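Local coordinates for protein p13 MTCP-1 (Homo sapiens, PDB 1A1X) that binds the protein kinases AKT1 and AKT2 through their PH domains and enhances their phosphorylation and activation, at residues 22-25 / 29-32; 68-73 / 84-89. All coordinates share one frame; numbering follows the deposited sequence.

Interaction 1: residues 22-25 / 29-32; sequences YRDE and TWVA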
ATOM      1  N   TYR A  22     -10.194  -4.951  16.457  1.00 10.11           N
ATOM      2  CA  TYR A  22      -9.131  -4.976  17.436  1.00 11.86           C
ATOM      3  C   TYR A  22      -9.056  -3.675  18.212  1.00 14.44           C
ATOM      4  O   TYR A  22      -9.658  -2.675  17.835  1.00 17.52           O
ATOM      5  CB  TYR A  22      -7.793  -5.201  16.716  1.00  8.92           C
ATOM      6  CG  TYR A  22      -7.670  -6.562  16.061  1.00  8.62           C
ATOM      7  CD1 TYR A  22      -8.344  -6.855  14.872  1.00 10.70           C
ATOM      8  CD2 TYR A  22      -6.912  -7.568  16.650  1.00  6.29           C
ATOM      9  CE1 TYR A  22      -8.264  -8.123  14.297  1.00 13.66           C
ATOM     10  CE2 TYR A  22      -6.824  -8.833  16.087  1.00  6.68           C
ATOM     11  CZ  TYR A  22      -7.501  -9.105  14.915  1.00  8.01           C
ATOM     12  OH  TYR A  22      -7.420 -10.361  14.369  1.00 14.82           O
ATOM     13  N   ARG A  23      -8.292  -3.696  19.295  1.00 16.60           N
ATOM     14  CA  ARG A  23      -8.064  -2.513  20.122  1.00 18.95           C
ATOM     15  C   ARG A  23      -6.573  -2.430  20.452  1.00 15.47           C
ATOM     16  O   ARG A  23      -5.947  -3.449  20.745  1.00 14.40           O
ATOM     17  CB  ARG A  23      -8.887  -2.572  21.407  1.00 21.56           C
ATOM     18  CG  ARG A  23     -10.352  -2.260  21.208  1.00 33.66           C
ATOM     19  CD  ARG A  23     -11.010  -1.926  22.526  1.00 36.15           C
ATOM     20  NE  ARG A  23     -10.958  -3.054  23.446  1.00 38.83           N
ATOM     21  CZ  ARG A  23     -11.827  -3.254  24.430  1.00 45.05           C
ATOM     22  NH1 ARG A  23     -12.825  -2.397  24.626  1.00 46.49           N
ATOM     23  NH2 ARG A  23     -11.707  -4.323  25.209  1.00 46.39           N
ATOM     24  N   ASP A  24      -5.997  -1.234  20.371  1.00 15.56           N
ATOM     25  CA  ASP A  24      -4.575  -1.062  20.660  1.00 15.72           C
ATOM     26  C   ASP A  24      -4.351  -0.634  22.105  1.00 14.47           C
ATOM     27  O   ASP A  24      -5.288  -0.604  22.900  1.00 14.11           O
ATOM     28  CB  ASP A  24      -3.913  -0.079  19.673  1.00 14.43           C
ATOM     29  CG  ASP A  24      -4.532   1.317  19.700  1.00 15.26           C
ATOM     30  OD1 ASP A  24      -5.138   1.703  20.708  1.00 11.84           O
ATOM     31  OD2 ASP A  24      -4.403   2.047  18.703  1.00 18.06           O
ATOM     32  N   GLU A  25      -3.114  -0.298  22.436  1.00 14.92           N
ATOM     33  CA  GLU A  25      -2.765   0.125  23.788  1.00 17.73           C
ATOM     34  C   GLU A  25      -3.492   1.386  24.283  1.00 20.50           C
ATOM     35  O   GLU A  25      -3.491   1.669  25.480  1.00 22.81           O
ATOM     36  CB  GLU A  25      -1.259   0.344  23.888  1.00 18.41           C
ATOM     37  CG  GLU A  25      -0.722   1.434  22.958  1.00 19.84           C
ATOM     38  CD  GLU A  25      -0.178   0.892  21.652  1.00 21.17           C
ATOM     39  OE1 GLU A  25      -0.704  -0.127  21.147  1.00 16.47           O
ATOM     40  OE2 GLU A  25       0.785   1.494  21.131  1.00 18.38           O
ATOM     41  N   THR A  29     -10.090   1.567  18.447  1.00 12.54           N
ATOM     42  CA  THR A  29     -10.474   0.417  17.645  1.00 14.08           C
ATOM     43  C   THR A  29      -9.890   0.447  16.231  1.00 13.70           C
ATOM     44  O   THR A  29      -9.695   1.511  15.637  1.00 11.99           O
ATOM     45  CB  THR A  29     -12.003   0.255  17.577  1.00 13.34           C
ATOM     46  OG1 THR A  29     -12.593   1.474  17.130  1.00 12.89           O
ATOM     47  CG2 THR A  29     -12.561  -0.101  18.938  1.00 17.38           C
ATOM     48  N   TRP A  30      -9.565  -0.739  15.731  1.00 12.04           N
ATOM     49  CA  TRP A  30      -9.014  -0.926  14.398  1.00  8.73           C
ATOM     50  C   TRP A  30      -9.855  -1.999  13.738  1.00 10.06           C
ATOM     51  O   TRP A  30     -10.206  -2.984  14.382  1.00 12.46           O
ATOM     52  CB  TRP A  30      -7.581  -1.420  14.490  1.00  9.80           C
ATOM     53  CG  TRP A  30      -6.610  -0.398  14.946  1.00 11.47           C
ATOM     54  CD1 TRP A  30      -6.437   0.060  16.222  1.00 13.90           C
ATOM     55  CD2 TRP A  30      -5.639   0.278  14.140  1.00 10.96           C
ATOM     56  NE1 TRP A  30      -5.416   0.976  16.259  1.00 13.05           N
ATOM     57  CE2 TRP A  30      -4.906   1.129  14.995  1.00 12.91           C
ATOM     58  CE3 TRP A  30      -5.314   0.246  12.777  1.00  8.88           C
ATOM     59  CZ2 TRP A  30      -3.864   1.942  14.534  1.00 12.83           C
ATOM     60  CZ3 TRP A  30      -4.272   1.054  12.318  1.00  8.59           C
ATOM     61  CH2 TRP A  30      -3.562   1.889  13.196  1.00 10.12           C
ATOM     62  N   VAL A  31     -10.236  -1.785  12.482  1.00 10.56           N
ATOM     63  CA  VAL A  31     -11.035  -2.763  11.746  1.00  9.81           C
ATOM     64  C   VAL A  31     -10.102  -3.492  10.781  1.00 13.48           C
ATOM     65  O   VAL A  31      -9.390  -2.855   9.990  1.00 14.18           O
ATOM     66  CB  VAL A  31     -12.183  -2.083  10.948  1.00 11.63           C
ATOM     67  CG1 VAL A  31     -12.918  -3.108  10.098  1.00 13.21           C
ATOM     68  CG2 VAL A  31     -13.164  -1.399  11.902  1.00 13.94           C
ATOM     69  N   ALA A  32     -10.086  -4.819  10.864  1.00 12.15           N
ATOM     70  CA  ALA A  32      -9.226  -5.617  10.001  1.00 11.67           C
ATOM     71  C   ALA A  32     -10.000  -6.426   8.968  1.00 13.21           C
ATOM     72  O   ALA A  32     -10.983  -7.088   9.294  1.00 12.93           O
ATOM     73  CB  ALA A  32      -8.339  -6.535  10.837  1.00  9.35           C
TER
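Trp30 gives its indole N-H to the carboxylate of Asp24. The bond from NE1 of Trp30 to OD2 of Asp24 is 2.9 Å long and nearly straight, 170° at the hydrogen. The oxygen lies at the indole edge, in the ring plane. Seen from Asp24, the donor stands above the carboxylate plane, and the two flat groups are turned 69° apart. Asp24 has CG between its backbone N and carbonyl carbon (chi1 60°), which brings the carboxylate across to the facing strand. The carboxylate has further partners: OD2 forms a salt bridge with Arg28, and OD1 accepts the backbone N-H of Tyr26. A phenylalanine in place of Trp30 has no N-H to give, and the Asp24 carboxylate would probably be freer to turn, despite Arg28 and Tyr26.

These residues belong to a beta hairpin, strands 21-24 and 29-36, in the closed antiparallel barrel of the TCL1 family. Tyr22 and Trp30 form an antiparallel hydrogen-bonded pair. N of Tyr22 meets O of Trp30 at 2.9 Å, and N of Trp30 returns a bond of the same length to O of Tyr22. Arg23 and Thr29 are the next, non-hydrogen-bonded pair. On their face of the sheet, CG of Arg23 touches CG2 of Thr29 at 3.8 Å, while OG1 of Thr29 is hydrogen-bonded to the backbone O of Ile48 and the backbone N of Val50. On the other face, CE1 of Tyr22 rests 3.8 Å from the CB of Ala32. The hydroxyl of Tyr22 bonds to the carbonyl of Pro67. The indole of Trp30 also packs on Leu14, Val45 and Leu100.

Interaction 2: residues 68-73 / 84-89; sequences LMWQLY and RLWQIQ
Trp70 and Trp86 both hold CG beside the backbone N and anti to the carbonyl carbon, with chi1 of -89° and -65°. In Trp70 this setting carries the end of the indole toward residues 84-89 and into contact with Trp86. The two indoles meet as a T-shaped, edge-to-face pair. Trp70 supplies the edge and Trp86 the face, with planes at 90° and five-membered ring centroids 4.3 Å apart. NE1 of Trp70 leads the approach. It stands 3.1 Å above the plane of Trp86, displaced toward the rim of the indole, and lies 3.3 Å from CD1 of Trp86. Farther along the same edge, CZ2 of Trp70 comes to 4.0 Å from CE3 of Trp86. The edge therefore runs across both rings of its partner. The two NE1 atoms are close, but both are donors and do not bond each other. NE1 of Trp86 instead bonds to OD2 of Asp80, which is likely to limit the turning of the ring that receives Trp70.

Smaller apolar contacts accompany the indole pair. CD1 of Leu72 meets CD1 of Ile88 end to end at 4.2 Å. CE2 of Tyr73 approaches CD2 of Leu85 at 4.4 Å.

No backbone hydrogen bond joins the two strands, whose axes stay 8.8 Å apart at closest approach. Strand 77-80 lies between them in the sheet order of the barrel, so side chains make the contact. Tyr78 of that strand touches both Leu72 and Ile88. On the side away from 77-80, strand 69-73 is hydrogen-bonded through its backbone to strand 13-16, where Leu14 packs on Trp70. Leu102 and Leu104 of strand 97-104 pack on Trp70 and Trp86, respectively.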
ATOM      1  N   LEU A  68      -5.701 -13.662  17.409  1.00 13.52           N
ATOM      2  CA  LEU A  68      -6.275 -13.111  18.632  1.00 13.91           C
ATOM      3  C   LEU A  68      -5.507 -11.849  19.012  1.00 12.87           C
ATOM      4  O   LEU A  68      -6.060 -10.938  19.627  1.00 11.98           O
ATOM      5  CB  LEU A  68      -6.165 -14.112  19.787  1.00 12.66           C
ATOM      6  CG  LEU A  68      -6.900 -15.448  19.725  1.00 17.85           C
ATOM      7  CD1 LEU A  68      -6.589 -16.233  20.986  1.00 17.81           C
ATOM      8  CD2 LEU A  68      -8.393 -15.235  19.599  1.00 18.03           C
ATOM      9  N   MET A  69      -4.232 -11.798  18.642  1.00 11.64           N
ATOM     10  CA  MET A  69      -3.413 -10.644  18.967  1.00 16.65           C
ATOM     11  C   MET A  69      -2.178 -10.497  18.095  1.00 16.10           C
ATOM     12  O   MET A  69      -1.636 -11.478  17.588  1.00 15.01           O
ATOM     13  CB  MET A  69      -2.955 -10.723  20.419  1.00 20.53           C
ATOM     14  CG  MET A  69      -2.061 -11.916  20.694  1.00 29.19           C
ATOM     15  SD  MET A  69      -0.604 -11.480  21.647  1.00 46.93           S
ATOM     16  CE  MET A  69       0.557 -11.177  20.348  1.00 38.88           C
ATOM     17  N   TRP A  70      -1.733  -9.251  17.965  1.00 13.15           N
ATOM     18  CA  TRP A  70      -0.537  -8.898  17.211  1.00 10.26           C
ATOM     19  C   TRP A  70       0.295  -8.074  18.178  1.00 10.68           C
ATOM     20  O   TRP A  70      -0.243  -7.215  18.868  1.00 12.34           O
ATOM     21  CB  TRP A  70      -0.884  -8.026  16.002  1.00 12.59           C
ATOM     22  CG  TRP A  70      -1.209  -8.765  14.750  1.00 10.88           C
ATOM     23  CD1 TRP A  70      -0.392  -9.608  14.062  1.00  8.84           C
ATOM     24  CD2 TRP A  70      -2.396  -8.621  13.961  1.00  8.55           C
ATOM     25  NE1 TRP A  70      -0.991  -9.986  12.883  1.00  7.96           N
ATOM     26  CE2 TRP A  70      -2.220  -9.393  12.795  1.00  9.30           C
ATOM     27  CE3 TRP A  70      -3.590  -7.903  14.124  1.00  6.59           C
ATOM     28  CZ2 TRP A  70      -3.195  -9.470  11.789  1.00  9.37           C
ATOM     29  CZ3 TRP A  70      -4.562  -7.979  13.127  1.00 10.38           C
ATOM     30  CH2 TRP A  70      -4.354  -8.760  11.971  1.00  9.72           C
ATOM     31  N   GLN A  71       1.596  -8.332  18.220  1.00 11.12           N
ATOM     32  CA  GLN A  71       2.510  -7.613  19.094  1.00 10.97           C
ATOM     33  C   GLN A  71       3.646  -7.093  18.222  1.00 12.14           C
ATOM     34  O   GLN A  71       4.249  -7.860  17.475  1.00 13.62           O
ATOM     35  CB  GLN A  71       3.052  -8.577  20.147  1.00 19.11           C
ATOM     36  CG  GLN A  71       3.978  -7.968  21.176  1.00 21.02           C
ATOM     37  CD  GLN A  71       4.447  -9.002  22.194  1.00 27.76           C
ATOM     38  OE1 GLN A  71       5.490  -9.637  22.023  1.00 29.53           O
ATOM     39  NE2 GLN A  71       3.661  -9.190  23.249  1.00 28.11           N
ATOM     40  N   LEU A  72       3.923  -5.791  18.294  1.00 14.29           N
ATOM     41  CA  LEU A  72       4.996  -5.202  17.495  1.00 16.97           C
ATOM     42  C   LEU A  72       6.323  -5.930  17.746  1.00 20.03           C
ATOM     43  O   LEU A  72       6.751  -6.125  18.888  1.00 19.06           O
ATOM     44  CB  LEU A  72       5.105  -3.701  17.767  1.00 18.95           C
ATOM     45  CG  LEU A  72       5.909  -2.826  16.802  1.00 20.18           C
ATOM     46  CD1 LEU A  72       5.485  -3.063  15.351  1.00 20.20           C
ATOM     47  CD2 LEU A  72       5.715  -1.357  17.189  1.00 21.11           C
ATOM     48  N   TYR A  73       6.948  -6.345  16.650  1.00 22.95           N
ATOM     49  CA  TYR A  73       8.192  -7.101  16.669  1.00 24.81           C
ATOM     50  C   TYR A  73       9.256  -6.327  15.868  1.00 27.98           C
ATOM     51  O   TYR A  73       8.910  -5.566  14.968  1.00 27.51           O
ATOM     52  CB  TYR A  73       7.899  -8.457  16.020  1.00 24.82           C
ATOM     53  CG  TYR A  73       8.900  -9.533  16.310  1.00 28.69           C
ATOM     54  CD1 TYR A  73       8.990 -10.105  17.575  1.00 29.31           C
ATOM     55  CD2 TYR A  73       9.780  -9.962  15.323  1.00 29.76           C
ATOM     56  CE1 TYR A  73       9.943 -11.076  17.851  1.00 32.02           C
ATOM     57  CE2 TYR A  73      10.732 -10.927  15.585  1.00 32.56           C
ATOM     58  CZ  TYR A  73      10.812 -11.481  16.849  1.00 31.82           C
ATOM     59  OH  TYR A  73      11.780 -12.427  17.098  1.00 36.68           O
ATOM     60  N   ARG A  84       3.555 -16.541  14.565  1.00 16.34           N
ATOM     61  CA  ARG A  84       3.764 -16.229  13.158  1.00 15.27           C
ATOM     62  C   ARG A  84       4.079 -14.751  13.005  1.00 14.93           C
ATOM     63  O   ARG A  84       3.653 -13.938  13.821  1.00 12.68           O
ATOM     64  CB  ARG A  84       2.527 -16.583  12.352  1.00 17.72           C
ATOM     65  CG  ARG A  84       2.154 -18.027  12.464  1.00 25.25           C
ATOM     66  CD  ARG A  84       0.827 -18.283  11.800  1.00 34.69           C
ATOM     67  NE  ARG A  84       0.387 -19.664  11.981  1.00 42.42           N
ATOM     68  CZ  ARG A  84      -0.878 -20.021  12.178  1.00 45.31           C
ATOM     69  NH1 ARG A  84      -1.828 -19.093  12.222  1.00 47.22           N
ATOM     70  NH2 ARG A  84      -1.192 -21.302  12.331  1.00 47.36           N
ATOM     71  N   LEU A  85       4.839 -14.417  11.964  1.00 14.33           N
ATOM     72  CA  LEU A  85       5.239 -13.042  11.683  1.00 17.03           C
ATOM     73  C   LEU A  85       4.457 -12.442  10.533  1.00 15.42           C
ATOM     74  O   LEU A  85       4.174 -13.111   9.541  1.00 15.71           O
ATOM     75  CB  LEU A  85       6.734 -12.965  11.375  1.00 20.80           C
ATOM     76  CG  LEU A  85       7.699 -12.654  12.521  1.00 24.06           C
ATOM     77  CD1 LEU A  85       7.354 -13.462  13.747  1.00 25.84           C
ATOM     78  CD2 LEU A  85       9.119 -12.937  12.076  1.00 31.93           C
ATOM     79  N   TRP A  86       4.090 -11.178  10.698  1.00 14.08           N
ATOM     80  CA  TRP A  86       3.339 -10.435   9.697  1.00 10.66           C
ATOM     81  C   TRP A  86       4.162  -9.210   9.339  1.00 12.64           C
ATOM     82  O   TRP A  86       4.464  -8.394  10.202  1.00 13.85           O
ATOM     83  CB  TRP A  86       1.986  -9.988  10.250  1.00  7.24           C
ATOM     84  CG  TRP A  86       1.065 -11.114  10.587  1.00  9.74           C
ATOM     85  CD1 TRP A  86       1.212 -12.016  11.606  1.00 10.12           C
ATOM     86  CD2 TRP A  86      -0.165 -11.447   9.931  1.00  8.32           C
ATOM     87  NE1 TRP A  86       0.153 -12.885  11.622  1.00 12.02           N
ATOM     88  CE2 TRP A  86      -0.710 -12.563  10.608  1.00  8.47           C
ATOM     89  CE3 TRP A  86      -0.864 -10.911   8.839  1.00  9.41           C
ATOM     90  CZ2 TRP A  86      -1.922 -13.158  10.230  1.00 11.95           C
ATOM     91  CZ3 TRP A  86      -2.071 -11.497   8.464  1.00  8.69           C
ATOM     92  CH2 TRP A  86      -2.586 -12.609   9.158  1.00 15.01           C
ATOM     93  N   GLN A  87       4.542  -9.099   8.075  1.00 11.88           N
ATOM     94  CA  GLN A  87       5.345  -7.979   7.605  1.00 11.39           C
ATOM     95  C   GLN A  87       4.498  -6.730   7.408  1.00 12.00           C
ATOM     96  O   GLN A  87       3.424  -6.804   6.823  1.00 11.24           O
ATOM     97  CB  GLN A  87       5.996  -8.347   6.262  1.00 14.49           C
ATOM     98  CG  GLN A  87       6.906  -7.273   5.683  1.00 18.40           C
ATOM     99  CD  GLN A  87       8.155  -7.057   6.521  1.00 23.31           C
ATOM    100  OE1 GLN A  87       8.931  -7.990   6.747  1.00 27.67           O
ATOM    101  NE2 GLN A  87       8.359  -5.826   6.986  1.00 26.80           N
ATOM    102  N   ILE A  88       4.950  -5.589   7.921  1.00 11.31           N
ATOM    103  CA  ILE A  88       4.208  -4.351   7.699  1.00 12.62           C
ATOM    104  C   ILE A  88       4.670  -3.888   6.317  1.00 11.88           C
ATOM    105  O   ILE A  88       5.821  -3.491   6.152  1.00 14.98           O
ATOM    106  CB  ILE A  88       4.548  -3.258   8.741  1.00 15.22           C
ATOM    107  CG1 ILE A  88       4.067  -3.665  10.137  1.00 17.20           C
ATOM    108  CG2 ILE A  88       3.892  -1.932   8.350  1.00 12.57           C
ATOM    109  CD1 ILE A  88       4.561  -2.732  11.249  1.00 13.83           C
ATOM    110  N   GLN A  89       3.811  -4.029   5.311  1.00 15.00           N
ATOM    111  CA  GLN A  89       4.167  -3.619   3.950  1.00 16.39           C
ATOM    112  C   GLN A  89       4.011  -2.119   3.761  1.00 16.88           C
ATOM    113  O   GLN A  89       4.725  -1.504   2.964  1.00 19.34           O
ATOM    114  CB  GLN A  89       3.383  -4.415   2.922  1.00 12.14           C
ATOM    115  CG  GLN A  89       3.626  -5.898   3.071  1.00 13.54           C
ATOM    116  CD  GLN A  89       3.248  -6.654   1.832  1.00  9.67           C
ATOM    117  OE1 GLN A  89       2.078  -6.909   1.585  1.00 12.98           O
ATOM    118  NE2 GLN A  89       4.242  -7.009   1.033  1.00 13.21           N
TER

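Interaction 1 comes first along the chain and closes before interaction 2 opens. Their centres are 13 Å apart, on opposite sides of the chain's centre. Both belong to the same closed antiparallel barrel. Interaction 1 joins neighbouring strands 21-24 and 29-36, whereas interaction 2 reaches past strand 77-80 to join 69-73 and 85-94. Strand 13-16 lies between 21-24 and 69-73 in the barrel. The two contacts touch where CZ of Tyr22 lies 3.6 Å from CZ3 of Trp70, with the ring planes at about 35°. Tyr22 thus connects the hairpin to the tryptophan pair, and aromatic packing links the early and late strands of this AKT-binding protein.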